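Side-chain contacts in putative Type I topoisomerase (Deinococcus radiodurans, PDB 3M4A), which probably catalyses the ATP-independent breakage, passage and rejoining of single strands of DNA, as a bacterial enzyme of the type IB topoisomerase family: residues A224-V229 with F233-F238; E249-Q254 with V293-Y298; K272-D277 with A283-S288; A316-L321 with L328-E333. All blocks are in the same frame, centred on the assembly; numbering follows the deposited sequence.

Contact 1 (A224-V229 with F233-F238); sequences AYLREV and FTAKDF
The capped start of helix 235-254 meets L226 of helix 219-230, the helix just before it in the chain. L226 carries this side of the contact with its two methyls. CD1 reaches A235 CB at 3.7 Å, touching the residue next to the N-cap T234. CD2 comes to the edge of the F238 ring, near its plane, and lies 4.1 Å from F238 CE2, so the ring offers its rim and not a face. With chi1 at -67°, L226 CG lies beside the backbone N and the fork of methyls spans both partners.

Both segments belong to the catalytic core that the enzyme shares with eukaryotic topoisomerase I. T234 and D237 form a capping box. T234 N donates to D237 OD2 over 2.9 Å, nearly straight at 170°, using the anti lone pair of the carboxylate. T234 OG1 accepts from K236 N, one residue short of D237, at 3.3 Å and a more bent 138°. The two bonds tie T234 to the start of the helix that presents F238. D237 has a second partner, since its OD1 is salt-bridged to R94. F98 of helix 91-113 meets both F233 and F238 edge-to-face, and T128 of helix 120-134 also touches L226.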
loop_
_atom_site.group_PDB
_atom_site.type_symbol
_atom_site.label_atom_id
_atom_site.label_comp_id
_atom_site.label_asym_id
_atom_site.label_seq_id
_atom_site.Cartn_x
_atom_site.Cartn_y
_atom_site.Cartn_z
ATOM N N ALA A 224 5.434 -8.276 -9.376
ATOM C CA ALA A 224 5.683 -9.653 -8.911
ATOM C C ALA A 224 6.046 -9.724 -7.429
ATOM O O ALA A 224 5.612 -10.627 -6.710
ATOM C CB ALA A 224 6.780 -10.316 -9.757
ATOM N N TYR A 225 6.847 -8.760 -6.978
ATOM C CA TYR A 225 7.211 -8.629 -5.572
ATOM C C TYR A 225 5.962 -8.389 -4.730
ATOM O O TYR A 225 5.773 -9.032 -3.691
ATOM C CB TYR A 225 8.222 -7.491 -5.414
ATOM C CG TYR A 225 8.701 -7.233 -3.995
ATOM C CD1 TYR A 225 9.680 -8.027 -3.425
ATOM C CD2 TYR A 225 8.160 -6.205 -3.229
ATOM C CE1 TYR A 225 10.128 -7.810 -2.137
ATOM C CE2 TYR A 225 8.593 -5.969 -1.939
ATOM C CZ TYR A 225 9.589 -6.769 -1.396
ATOM O OH TYR A 225 10.046 -6.582 -0.112
ATOM N N LEU A 226 5.115 -7.466 -5.183
ATOM C CA LEU A 226 3.846 -7.181 -4.504
ATOM C C LEU A 226 2.941 -8.419 -4.450
ATOM O O LEU A 226 2.351 -8.716 -3.416
ATOM C CB LEU A 226 3.106 -6.015 -5.163
ATOM C CG LEU A 226 3.768 -4.640 -5.051
ATOM C CD1 LEU A 226 2.979 -3.577 -5.789
ATOM C CD2 LEU A 226 3.949 -4.274 -3.574
ATOM N N ARG A 227 2.857 -9.174 -5.544
ATOM C CA ARG A 227 2.094 -10.422 -5.500
ATOM C C ARG A 227 2.566 -11.323 -4.363
ATOM O O ARG A 227 1.747 -11.881 -3.633
ATOM C CB ARG A 227 2.161 -11.167 -6.837
ATOM C CG ARG A 227 1.313 -10.539 -7.926
ATOM C CD ARG A 227 0.976 -11.524 -9.051
ATOM N NE ARG A 227 2.167 -12.111 -9.664
ATOM C CZ ARG A 227 2.979 -11.488 -10.523
ATOM N NH1 ARG A 227 2.755 -10.233 -10.890
ATOM N NH2 ARG A 227 4.033 -12.130 -11.020
ATOM N N GLU A 228 3.883 -11.430 -4.191
ATOM C CA GLU A 228 4.448 -12.204 -3.097
ATOM C C GLU A 228 4.057 -11.662 -1.730
ATOM O O GLU A 228 3.617 -12.431 -0.879
ATOM C CB GLU A 228 5.975 -12.279 -3.174
ATOM C CG GLU A 228 6.569 -13.040 -1.989
ATOM C CD GLU A 228 8.073 -12.984 -1.912
ATOM O OE1 GLU A 228 8.705 -12.712 -2.942
ATOM O OE2 GLU A 228 8.625 -13.204 -0.807
ATOM N N VAL A 229 4.214 -10.353 -1.518
ATOM C CA VAL A 229 4.109 -9.802 -0.162
ATOM C C VAL A 229 2.702 -9.364 0.241
ATOM O O VAL A 229 2.429 -9.271 1.434
ATOM C CB VAL A 229 5.120 -8.657 0.106
ATOM C CG1 VAL A 229 6.566 -9.172 -0.059
ATOM C CG2 VAL A 229 4.861 -7.463 -0.799
ATOM N N PHE A 233 -4.129 -8.798 -2.749
ATOM C CA PHE A 233 -4.200 -7.347 -2.807
ATOM C C PHE A 233 -3.188 -6.862 -3.834
ATOM O O PHE A 233 -2.241 -7.576 -4.157
ATOM C CB PHE A 233 -3.962 -6.730 -1.434
ATOM C CG PHE A 233 -4.942 -7.195 -0.388
ATOM C CD1 PHE A 233 -6.247 -6.714 -0.384
ATOM C CD2 PHE A 233 -4.575 -8.128 0.576
ATOM C CE1 PHE A 233 -7.165 -7.134 0.576
ATOM C CE2 PHE A 233 -5.491 -8.566 1.536
ATOM C CZ PHE A 233 -6.789 -8.067 1.542
ATOM N N THR A 234 -3.421 -5.672 -4.382
ATOM C CA THR A 234 -2.562 -5.117 -5.425
ATOM C C THR A 234 -2.106 -3.707 -5.070
ATOM O O THR A 234 -2.573 -3.105 -4.092
ATOM C CB THR A 234 -3.294 -5.036 -6.786
ATOM O OG1 THR A 234 -4.266 -3.983 -6.764
ATOM C CG2 THR A 234 -3.982 -6.367 -7.131
ATOM N N ALA A 235 -1.232 -3.155 -5.903
ATOM C CA ALA A 235 -0.759 -1.786 -5.674
ATOM C C ALA A 235 -1.908 -0.786 -5.501
ATOM O O ALA A 235 -1.782 0.173 -4.735
ATOM C CB ALA A 235 0.201 -1.341 -6.785
ATOM N N LYS A 236 -3.041 -0.990 -6.187
ATOM C CA LYS A 236 -4.158 -0.050 -6.085
ATOM C C LYS A 236 -4.713 0.029 -4.669
ATOM O O LYS A 236 -5.218 1.078 -4.242
ATOM C CB LYS A 236 -5.308 -0.415 -7.035
ATOM C CG LYS A 236 -6.415 0.622 -7.032
ATOM C CD LYS A 236 -7.457 0.383 -8.129
ATOM C CE LYS A 236 -8.268 1.645 -8.387
ATOM N NZ LYS A 236 -8.850 2.244 -7.147
ATOM N N ASP A 237 -4.643 -1.083 -3.943
ATOM C CA ASP A 237 -5.119 -1.098 -2.565
ATOM C C ASP A 237 -4.348 -0.112 -1.673
ATOM O O ASP A 237 -4.896 0.384 -0.691
ATOM C CB ASP A 237 -5.084 -2.511 -1.980
ATOM C CG ASP A 237 -6.122 -3.421 -2.617
ATOM O OD1 ASP A 237 -7.325 -3.139 -2.436
ATOM O OD2 ASP A 237 -5.732 -4.399 -3.298
ATOM N N PHE A 238 -3.100 0.202 -2.002
ATOM C CA PHE A 238 -2.378 1.229 -1.222
ATOM C C PHE A 238 -3.000 2.611 -1.406
ATOM O O PHE A 238 -2.977 3.436 -0.484
ATOM C CB PHE A 238 -0.909 1.315 -1.619
ATOM C CG PHE A 238 -0.070 0.141 -1.181
ATOM C CD1 PHE A 238 0.115 -0.135 0.171
ATOM C CD2 PHE A 238 0.569 -0.650 -2.120
ATOM C CE1 PHE A 238 0.897 -1.196 0.579
ATOM C CE2 PHE A 238 1.362 -1.726 -1.723
ATOM C CZ PHE A 238 1.528 -1.997 -0.365
#

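Contact 2 (E249-Q254 with V293-Y298); sequences EYLAQQ and VIFDRY
Segments 249-254 and 293-298 are both helical and run nearly parallel, their N-to-C directions 14° apart. Their axes come no closer than 10.8 Å, a wide spacing that side chains must bridge. The nearest CA atoms are those of L251 and Y298, 7.2 Å apart.

L251 alone answers for the first helix. Its CD2 sits over the face of the Y298 ring in a CH-pi contact, 3.9 Å from the centroid and only 2° off the ring normal, so the methyl is centred on the ring. L251 CB lies lower on the same side chain, 3.8 Å from Y298 CD1. With CG anti to the backbone N (chi1 -176°), the tyrosine ring continues the direction of its CB toward L251.

In the all-helical part of the catalytic core, L251 belongs to the C-terminal end of helix 235-254, and its other methyl, CD1, meets helix 292-299. CD1 is 3.7 Å from F295 CD1, approaching the ring obliquely while the two side chains cross at about a right angle. The same methyl lies 3.8 Å from I294 CG2, a doubtful contact, as I294 is modelled in two conformers.

The polar end of Y298 is tied down separately: its OH is hydrogen-bonded to G255 O, just beyond the first segment, which anchors the far end of the ring whose face L251 covers. V266 and L267 of helix 260-278 touch Y298 and F295 respectively.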
loop_
_atom_site.group_PDB
_atom_site.type_symbol
_atom_site.label_atom_id
_atom_site.label_comp_id
_atom_site.label_asym_id
_atom_site.label_seq_id
_atom_site.Cartn_x
_atom_site.Cartn_y
_atom_site.Cartn_z
ATOM N N GLU A 249 -7.647 11.085 8.741
ATOM C CA GLU A 249 -6.723 11.955 9.493
ATOM C C GLU A 249 -7.115 13.406 9.376
ATOM O O GLU A 249 -7.162 14.135 10.373
ATOM C CB GLU A 249 -5.308 11.788 8.950
ATOM C CG GLU A 249 -4.654 10.505 9.340
ATOM C CD GLU A 249 -3.288 10.297 8.694
ATOM O OE1 GLU A 249 -3.023 10.838 7.586
ATOM O OE2 GLU A 249 -2.483 9.582 9.301
ATOM N N TYR A 250 -7.402 13.813 8.146
ATOM C CA TYR A 250 -7.849 15.167 7.861
ATOM C C TYR A 250 -9.085 15.499 8.679
ATOM O O TYR A 250 -9.114 16.496 9.358
ATOM C CB TYR A 250 -8.129 15.322 6.380
ATOM C CG TYR A 250 -8.445 16.719 5.908
ATOM C CD1 TYR A 250 -7.421 17.600 5.539
ATOM C CD2 TYR A 250 -9.751 17.142 5.786
ATOM C CE1 TYR A 250 -7.701 18.872 5.078
ATOM C CE2 TYR A 250 -10.046 18.425 5.312
ATOM C CZ TYR A 250 -9.003 19.280 4.967
ATOM O OH TYR A 250 -9.291 20.551 4.494
ATOM N N LEU A 251 -10.106 14.654 8.624
ATOM C CA LEU A 251 -11.331 14.942 9.362
ATOM C C LEU A 251 -11.103 14.994 10.884
ATOM O O LEU A 251 -11.653 15.856 11.587
ATOM C CB LEU A 251 -12.414 13.927 8.981
ATOM C CG LEU A 251 -12.897 14.003 7.525
ATOM C CD1 LEU A 251 -13.788 12.820 7.153
ATOM C CD2 LEU A 251 -13.619 15.336 7.258
ATOM N N ALA A 252 -10.275 14.093 11.406
ATOM C CA ALA A 252 -9.975 14.073 12.842
ATOM C C ALA A 252 -9.288 15.377 13.256
ATOM O O ALA A 252 -9.566 15.953 14.323
ATOM C CB ALA A 252 -9.104 12.877 13.183
ATOM N N GLN A 253 -8.406 15.857 12.390
ATOM C CA GLN A 253 -7.637 17.055 12.670
ATOM C C GLN A 253 -8.457 18.326 12.515
ATOM O O GLN A 253 -8.367 19.238 13.356
ATOM C CB GLN A 253 -6.388 17.058 11.794
ATOM C CG GLN A 253 -5.438 15.999 12.275
ATOM C CD GLN A 253 -4.350 15.660 11.283
ATOM O OE1 GLN A 253 -4.007 16.457 10.398
ATOM N NE2 GLN A 253 -3.789 14.474 11.438
ATOM N N GLN A 254 -9.287 18.383 11.476
ATOM C CA GLN A 254 -10.194 19.522 11.288
ATOM C C GLN A 254 -11.171 19.597 12.453
ATOM O O GLN A 254 -11.399 20.671 13.016
ATOM C CB GLN A 254 -10.961 19.412 9.966
ATOM C CG GLN A 254 -10.088 19.461 8.704
ATOM C CD GLN A 254 -9.054 20.573 8.744
ATOM O OE1 GLN A 254 -9.397 21.759 8.860
ATOM N NE2 GLN A 254 -7.778 20.201 8.687
ATOM N N VAL A 293 -17.660 4.937 4.759
ATOM C CA VAL A 293 -17.813 4.723 6.186
ATOM C C VAL A 293 -17.158 5.836 7.010
ATOM O O VAL A 293 -17.711 6.278 8.007
ATOM C CB VAL A 293 -17.291 3.327 6.596
ATOM C CG1 VAL A 293 -17.244 3.182 8.129
ATOM C CG2 VAL A 293 -18.176 2.241 5.965
ATOM N N ILE A 294 -15.994 6.324 6.579
ATOM C CA ILE A 294 -15.279 7.386 7.287
ATOM C C ILE A 294 -16.109 8.676 7.364
ATOM O O ILE A 294 -16.132 9.380 8.390
ATOM C CB ILE A 294 -13.887 7.628 6.604
ATOM C CG1 ILE A 294 -12.869 6.599 7.113
ATOM C CG2 ILE A 294 -13.363 9.036 6.838
ATOM C CD1 ILE A 294 -13.251 5.155 6.850
ATOM N N PHE A 295 -16.794 8.979 6.252
ATOM C CA PHE A 295 -17.677 10.149 6.145
ATOM C C PHE A 295 -18.944 9.961 6.992
ATOM O O PHE A 295 -19.354 10.886 7.684
ATOM C CB PHE A 295 -18.048 10.406 4.679
ATOM C CG PHE A 295 -16.939 11.023 3.859
ATOM C CD1 PHE A 295 -15.645 11.158 4.358
ATOM C CD2 PHE A 295 -17.196 11.470 2.577
ATOM C CE1 PHE A 295 -14.647 11.736 3.592
ATOM C CE2 PHE A 295 -16.184 12.053 1.801
ATOM C CZ PHE A 295 -14.912 12.172 2.323
ATOM N N ASP A 296 -19.531 8.766 6.949
ATOM C CA ASP A 296 -20.660 8.415 7.840
ATOM C C ASP A 296 -20.323 8.692 9.302
ATOM O O ASP A 296 -21.066 9.374 10.019
ATOM C CB ASP A 296 -21.055 6.942 7.714
ATOM C CG ASP A 296 -21.704 6.598 6.385
ATOM O OD1 ASP A 296 -22.216 7.499 5.676
ATOM O OD2 ASP A 296 -21.685 5.401 6.058
ATOM N N ARG A 297 -19.175 8.192 9.759
ATOM C CA ARG A 297 -18.792 8.426 11.140
ATOM C C ARG A 297 -18.616 9.908 11.443
ATOM O O ARG A 297 -19.085 10.403 12.477
ATOM C CB ARG A 297 -17.542 7.618 11.503
ATOM C CG ARG A 297 -17.732 6.126 11.410
ATOM C CD ARG A 297 -18.761 5.535 12.385
ATOM N NE ARG A 297 -18.829 4.111 12.114
ATOM C CZ ARG A 297 -19.583 3.549 11.167
ATOM N NH1 ARG A 297 -20.394 4.294 10.420
ATOM N NH2 ARG A 297 -19.539 2.244 10.960
ATOM N N TYR A 298 -17.972 10.640 10.535
ATOM C CA TYR A 298 -17.786 12.073 10.719
ATOM C C TYR A 298 -19.122 12.795 10.889
ATOM O O TYR A 298 -19.270 13.646 11.760
ATOM C CB TYR A 298 -17.008 12.666 9.541
ATOM C CG TYR A 298 -16.715 14.129 9.725
ATOM C CD1 TYR A 298 -15.770 14.554 10.658
ATOM C CD2 TYR A 298 -17.407 15.099 8.992
ATOM C CE1 TYR A 298 -15.505 15.898 10.842
ATOM C CE2 TYR A 298 -17.146 16.446 9.162
ATOM C CZ TYR A 298 -16.200 16.847 10.085
ATOM O OH TYR A 298 -15.940 18.186 10.274
#

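Contact 3 (K272-D277 with A283-S288); sequences KFVADD and AVTRGS
Helices 260-278 and 282-289 approach closely here, with A275 CA only 5.6 Å from T285 CA, and segment 283-288 includes a wider pi-type turn at 285-288. Such a short separation is possible because the residue nearest T285 is an alanine, whose CA and CB both lie against the threonine; T285 is the one residue of its segment that reaches across.

The threonine divides its two branches between two neighbours. OG1 lies against A275, 3.3 Å from A275 CA and 3.4 Å from A275 CB. These are contacts between oxygen and carbon, and no hydrogen bond crosses between the segments. CG2 turns the other way, toward V274, and stops 3.8 Å from V274 CG1, the two side chains crossing at a slant. Chi1 of -60° decides this split, for it sets OG1 beside the threonine's own backbone N and leaves CG2 anti to that N. V274 brings CG1 into position in the same manner, anti to its backbone N (chi1 176°), and A247 of helix 235-254 touches V274 as well.

T285 OG1 is hydrogen-bonded to T281 O, on the turn between the two helices. Its polar demand is therefore met within its own local chain, even though the residue is buried. The hydroxyl can consequently lie against the apolar surface of A275, and between segments 272-277 and 283-288 the contact rests on packing.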
loop_
_atom_site.group_PDB
_atom_site.type_symbol
_atom_site.label_atom_id
_atom_site.label_comp_id
_atom_site.label_asym_id
_atom_site.label_seq_id
_atom_site.Cartn_x
_atom_site.Cartn_y
_atom_site.Cartn_z
ATOM N N LYS A 272 -11.340 17.298 -1.749
ATOM C CA LYS A 272 -10.453 18.064 -2.618
ATOM C C LYS A 272 -8.982 17.934 -2.193
ATOM O O LYS A 272 -8.098 17.877 -3.047
ATOM C CB LYS A 272 -10.927 19.519 -2.712
ATOM C CG LYS A 272 -12.327 19.618 -3.318
ATOM C CD LYS A 272 -12.689 21.010 -3.805
ATOM C CE LYS A 272 -12.813 21.990 -2.654
ATOM N NZ LYS A 272 -13.619 23.186 -3.023
ATOM N N PHE A 273 -8.729 17.835 -0.887
ATOM C CA PHE A 273 -7.362 17.676 -0.368
ATOM C C PHE A 273 -6.808 16.316 -0.768
ATOM O O PHE A 273 -5.696 16.215 -1.269
ATOM C CB PHE A 273 -7.345 17.839 1.160
ATOM C CG PHE A 273 -5.978 18.042 1.743
ATOM C CD1 PHE A 273 -5.572 19.294 2.183
ATOM C CD2 PHE A 273 -5.094 16.970 1.888
ATOM C CE1 PHE A 273 -4.317 19.487 2.722
ATOM C CE2 PHE A 273 -3.822 17.151 2.443
ATOM C CZ PHE A 273 -3.430 18.419 2.848
ATOM N N VAL A 274 -7.590 15.268 -0.539
ATOM C CA VAL A 274 -7.155 13.917 -0.887
ATOM C C VAL A 274 -7.034 13.767 -2.414
ATOM O O VAL A 274 -6.143 13.072 -2.915
ATOM C CB VAL A 274 -8.104 12.856 -0.272
ATOM C CG1 VAL A 274 -7.719 11.433 -0.712
ATOM C CG2 VAL A 274 -8.097 12.976 1.241
ATOM N N ALA A 275 -7.945 14.410 -3.148
ATOM C CA ALA A 275 -7.920 14.387 -4.609
ATOM C C ALA A 275 -6.608 14.949 -5.134
ATOM O O ALA A 275 -6.021 14.391 -6.057
ATOM C CB ALA A 275 -9.094 15.181 -5.177
ATOM N N ASP A 276 -6.156 16.041 -4.531
ATOM C CA ASP A 276 -4.880 16.640 -4.885
ATOM C C ASP A 276 -3.701 15.713 -4.571
ATOM O O ASP A 276 -2.778 15.563 -5.366
ATOM C CB ASP A 276 -4.710 17.971 -4.164
ATOM C CG ASP A 276 -3.622 18.805 -4.772
ATOM O OD1 ASP A 276 -3.831 19.322 -5.892
ATOM O OD2 ASP A 276 -2.559 18.914 -4.140
ATOM N N ASP A 277 -3.727 15.093 -3.399
ATOM C CA ASP A 277 -2.726 14.097 -3.055
ATOM C C ASP A 277 -2.664 12.951 -4.071
ATOM O O ASP A 277 -1.581 12.546 -4.487
ATOM C CB ASP A 277 -3.021 13.571 -1.651
ATOM C CG ASP A 277 -2.012 12.576 -1.194
ATOM O OD1 ASP A 277 -1.054 12.964 -0.482
ATOM O OD2 ASP A 277 -2.169 11.405 -1.595
ATOM N N ALA A 283 -14.484 13.989 -7.919
ATOM C CA ALA A 283 -15.512 12.998 -8.190
ATOM C C ALA A 283 -14.982 11.555 -8.160
ATOM O O ALA A 283 -15.623 10.659 -7.590
ATOM C CB ALA A 283 -16.212 13.297 -9.542
ATOM N N VAL A 284 -13.821 11.325 -8.772
ATOM C CA VAL A 284 -13.222 9.994 -8.800
ATOM C C VAL A 284 -12.729 9.610 -7.397
ATOM O O VAL A 284 -12.806 8.449 -7.001
ATOM C CB VAL A 284 -12.080 9.917 -9.826
ATOM C CG1 VAL A 284 -11.275 8.628 -9.673
ATOM C CG2 VAL A 284 -12.651 10.013 -11.243
ATOM N N THR A 285 -12.232 10.597 -6.660
ATOM C CA THR A 285 -11.711 10.357 -5.303
ATOM C C THR A 285 -12.844 9.929 -4.365
ATOM O O THR A 285 -12.737 8.919 -3.657
ATOM C CB THR A 285 -10.979 11.604 -4.778
ATOM O OG1 THR A 285 -9.883 11.922 -5.658
ATOM C CG2 THR A 285 -10.466 11.393 -3.358
ATOM N N ARG A 286 -13.945 10.683 -4.390
ATOM C CA ARG A 286 -15.113 10.356 -3.563
ATOM C C ARG A 286 -15.738 9.033 -4.002
ATOM O O ARG A 286 -16.138 8.220 -3.165
ATOM C CB ARG A 286 -16.151 11.489 -3.615
ATOM C CG ARG A 286 -17.207 11.465 -2.481
ATOM C CD ARG A 286 -17.851 12.838 -2.252
ATOM N NE ARG A 286 -18.583 12.895 -0.984
ATOM C CZ ARG A 286 -18.900 14.011 -0.327
ATOM N NH1 ARG A 286 -18.541 15.209 -0.787
ATOM N NH2 ARG A 286 -19.577 13.927 0.811
ATOM N N GLY A 287 -15.812 8.809 -5.309
ATOM C CA GLY A 287 -16.453 7.611 -5.855
ATOM C C GLY A 287 -15.705 6.293 -5.713
ATOM O O GLY A 287 -16.336 5.245 -5.539
ATOM N N SER A 288 -14.373 6.327 -5.794
ATOM C CA SER A 288 -13.564 5.112 -5.895
ATOM C C SER A 288 -12.466 4.936 -4.837
ATOM O O SER A 288 -11.952 3.824 -4.679
ATOM C CB SER A 288 -12.894 5.054 -7.268
ATOM O OG SER A 288 -13.859 4.928 -8.301
#

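Contact 4 (A316-L321 with L328-E333); sequences AELEGL and LKRMLE
Two overlapping beta turns shape the loop between helix 312-316 and helix 323-337, and this loop folds back over the later helix through L318 and L321. A type I turn runs from A316 to E319 and a type II turn from L318 to L321, the latter closed by L321 N bonding to L318 O at 3.1 Å. G320 occupies the third position of the type II turn with a positive phi of 90°.

Both leucines meet the aliphatic parts of basic side chains. L321 CD1 is 4.0 Å from K329 CD, and the two side chains cross at about a right angle. K329 runs fully extended from a chi1 of -168°, which carries CD to L321. L318 CD2 is more distant from the same carbon, 4.3 Å from K329 CD. L318 CD1 instead meets R330 CD at 4.0 Å, again roughly perpendicular; R330 bends at chi3 (60°), and its NE has a weak hydrogen bond to Y307 O.

L102 and A99 of helix 91-113 touch L321 and K329. The contact is a loose apolar one between leucine methyls and methylene carbons, at 4.0 Å or more, and no charged end of K329 or R330 bonds to segment 316-321.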
loop_
_atom_site.group_PDB
_atom_site.type_symbol
_atom_site.label_atom_id
_atom_site.label_comp_id
_atom_site.label_asym_id
_atom_site.label_seq_id
_atom_site.Cartn_x
_atom_site.Cartn_y
_atom_site.Cartn_z
ATOM N N ALA A 316 -2.156 -4.221 21.124
ATOM C CA ALA A 316 -1.223 -5.206 20.594
ATOM C C ALA A 316 -1.625 -5.759 19.236
ATOM O O ALA A 316 -0.756 -6.080 18.413
ATOM C CB ALA A 316 -1.036 -6.367 21.599
ATOM N N GLU A 317 -2.927 -5.889 18.981
ATOM C CA GLU A 317 -3.427 -6.423 17.714
ATOM C C GLU A 317 -3.221 -5.456 16.545
ATOM O O GLU A 317 -3.412 -5.826 15.384
ATOM C CB GLU A 317 -4.911 -6.798 17.839
ATOM C CG GLU A 317 -5.148 -8.143 18.517
ATOM C CD GLU A 317 -4.684 -9.324 17.669
ATOM O OE1 GLU A 317 -5.367 -9.667 16.680
ATOM O OE2 GLU A 317 -3.631 -9.911 17.995
ATOM N N LEU A 318 -2.842 -4.223 16.869
ATOM C CA LEU A 318 -2.578 -3.172 15.875
ATOM C C LEU A 318 -1.070 -3.011 15.599
ATOM O O LEU A 318 -0.662 -2.068 14.904
ATOM C CB LEU A 318 -3.181 -1.840 16.332
ATOM C CG LEU A 318 -4.685 -1.843 16.625
ATOM C CD1 LEU A 318 -5.145 -0.499 17.213
ATOM C CD2 LEU A 318 -5.486 -2.201 15.399
ATOM N N GLU A 319 -0.241 -3.917 16.122
ATOM C CA GLU A 319 1.205 -3.867 15.849
ATOM C C GLU A 319 1.447 -3.977 14.343
ATOM O O GLU A 319 0.823 -4.791 13.671
ATOM C CB GLU A 319 1.954 -5.001 16.572
ATOM C CG GLU A 319 3.486 -4.928 16.417
ATOM C CD GLU A 319 4.220 -6.215 16.801
ATOM O OE1 GLU A 319 3.599 -7.139 17.388
ATOM O OE2 GLU A 319 5.440 -6.301 16.496
ATOM N N GLY A 320 2.360 -3.158 13.825
ATOM C CA GLY A 320 2.636 -3.139 12.388
ATOM C C GLY A 320 1.780 -2.149 11.609
ATOM O O GLY A 320 1.925 -2.033 10.383
ATOM N N LEU A 321 0.878 -1.466 12.319
ATOM C CA LEU A 321 0.100 -0.336 11.799
ATOM C C LEU A 321 0.523 0.924 12.516
ATOM O O LEU A 321 0.910 0.904 13.692
ATOM C CB LEU A 321 -1.410 -0.554 12.023
ATOM C CG LEU A 321 -2.027 -1.789 11.369
ATOM C CD1 LEU A 321 -3.528 -1.920 11.714
ATOM C CD2 LEU A 321 -1.852 -1.743 9.877
ATOM N N LEU A 328 -8.056 3.658 12.174
ATOM C CA LEU A 328 -8.858 3.451 10.960
ATOM C C LEU A 328 -9.403 2.019 10.856
ATOM O O LEU A 328 -10.586 1.793 10.544
ATOM C CB LEU A 328 -8.052 3.805 9.699
ATOM C CG LEU A 328 -8.791 3.585 8.366
ATOM C CD1 LEU A 328 -10.052 4.431 8.301
ATOM C CD2 LEU A 328 -7.870 3.905 7.190
ATOM N N LYS A 329 -8.546 1.045 11.129
ATOM C CA LYS A 329 -8.971 -0.336 11.117
ATOM C C LYS A 329 -10.157 -0.545 12.042
ATOM O O LYS A 329 -11.131 -1.165 11.656
ATOM C CB LYS A 329 -7.853 -1.270 11.540
ATOM C CG LYS A 329 -8.199 -2.720 11.239
ATOM C CD LYS A 329 -7.149 -3.687 11.670
ATOM C CE LYS A 329 -7.522 -5.079 11.170
ATOM N NZ LYS A 329 -6.691 -6.152 11.772
ATOM N N ARG A 330 -10.047 -0.017 13.252
ATOM C CA ARG A 330 -11.112 -0.150 14.247
ATOM C C ARG A 330 -12.374 0.596 13.819
ATOM O O ARG A 330 -13.487 0.089 14.016
ATOM C CB ARG A 330 -10.616 0.309 15.607
ATOM C CG ARG A 330 -9.632 -0.671 16.209
ATOM C CD ARG A 330 -9.076 -0.185 17.525
ATOM N NE ARG A 330 -10.128 0.023 18.508
ATOM C CZ ARG A 330 -10.701 -0.935 19.225
ATOM N NH1 ARG A 330 -10.330 -2.206 19.100
ATOM N NH2 ARG A 330 -11.665 -0.616 20.074
ATOM N N MET A 331 -12.213 1.772 13.205
ATOM C CA MET A 331 -13.381 2.486 12.654
ATOM C C MET A 331 -14.089 1.665 11.581
ATOM O O MET A 331 -15.328 1.564 11.584
ATOM C CB MET A 331 -12.988 3.859 12.104
ATOM C CG MET A 331 -14.154 4.647 11.550
ATOM S SD MET A 331 -13.647 6.189 10.761
ATOM C CE MET A 331 -13.487 7.264 12.167
ATOM N N LEU A 332 -13.334 1.089 10.650
ATOM C CA LEU A 332 -13.940 0.263 9.608
ATOM C C LEU A 332 -14.619 -0.962 10.209
ATOM O O LEU A 332 -15.697 -1.365 9.761
ATOM C CB LEU A 332 -12.921 -0.168 8.567
ATOM C CG LEU A 332 -12.334 0.971 7.729
ATOM C CD1 LEU A 332 -11.198 0.418 6.857
ATOM C CD2 LEU A 332 -13.400 1.670 6.864
ATOM N N GLU A 333 -13.989 -1.544 11.223
ATOM C CA GLU A 333 -14.576 -2.696 11.918
ATOM C C GLU A 333 -15.937 -2.370 12.576
ATOM O O GLU A 333 -16.774 -3.269 12.735
ATOM C CB GLU A 333 -13.575 -3.294 12.922
ATOM C CG GLU A 333 -12.452 -4.059 12.212
ATOM C CD GLU A 333 -11.378 -4.608 13.144
ATOM O OE1 GLU A 333 -11.125 -4.012 14.222
ATOM O OE2 GLU A 333 -10.769 -5.641 12.767
#

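Overall arrangement
Along the chain the contacts begin in the order 1, 2, 3, 4, with both segments of contact 3 falling between the two halves of contact 2. Helix 235-254 joins contacts 1 and 2, one at its start and the other at its end, their centres 27 Å apart. Contacts 2 and 3 are the closest pair, with centres 14 Å apart; they touch where Y250 meets F273 and F295 meets R286. Contacts 2 and 4, 16 Å apart, meet where R297 CG packs on M331 CG. Nearest atoms lie about 7 Å from the DNA in contact 4 and about 20 Å in contact 3, so the four contacts join helices between 219 and 337 at different depths from the substrate.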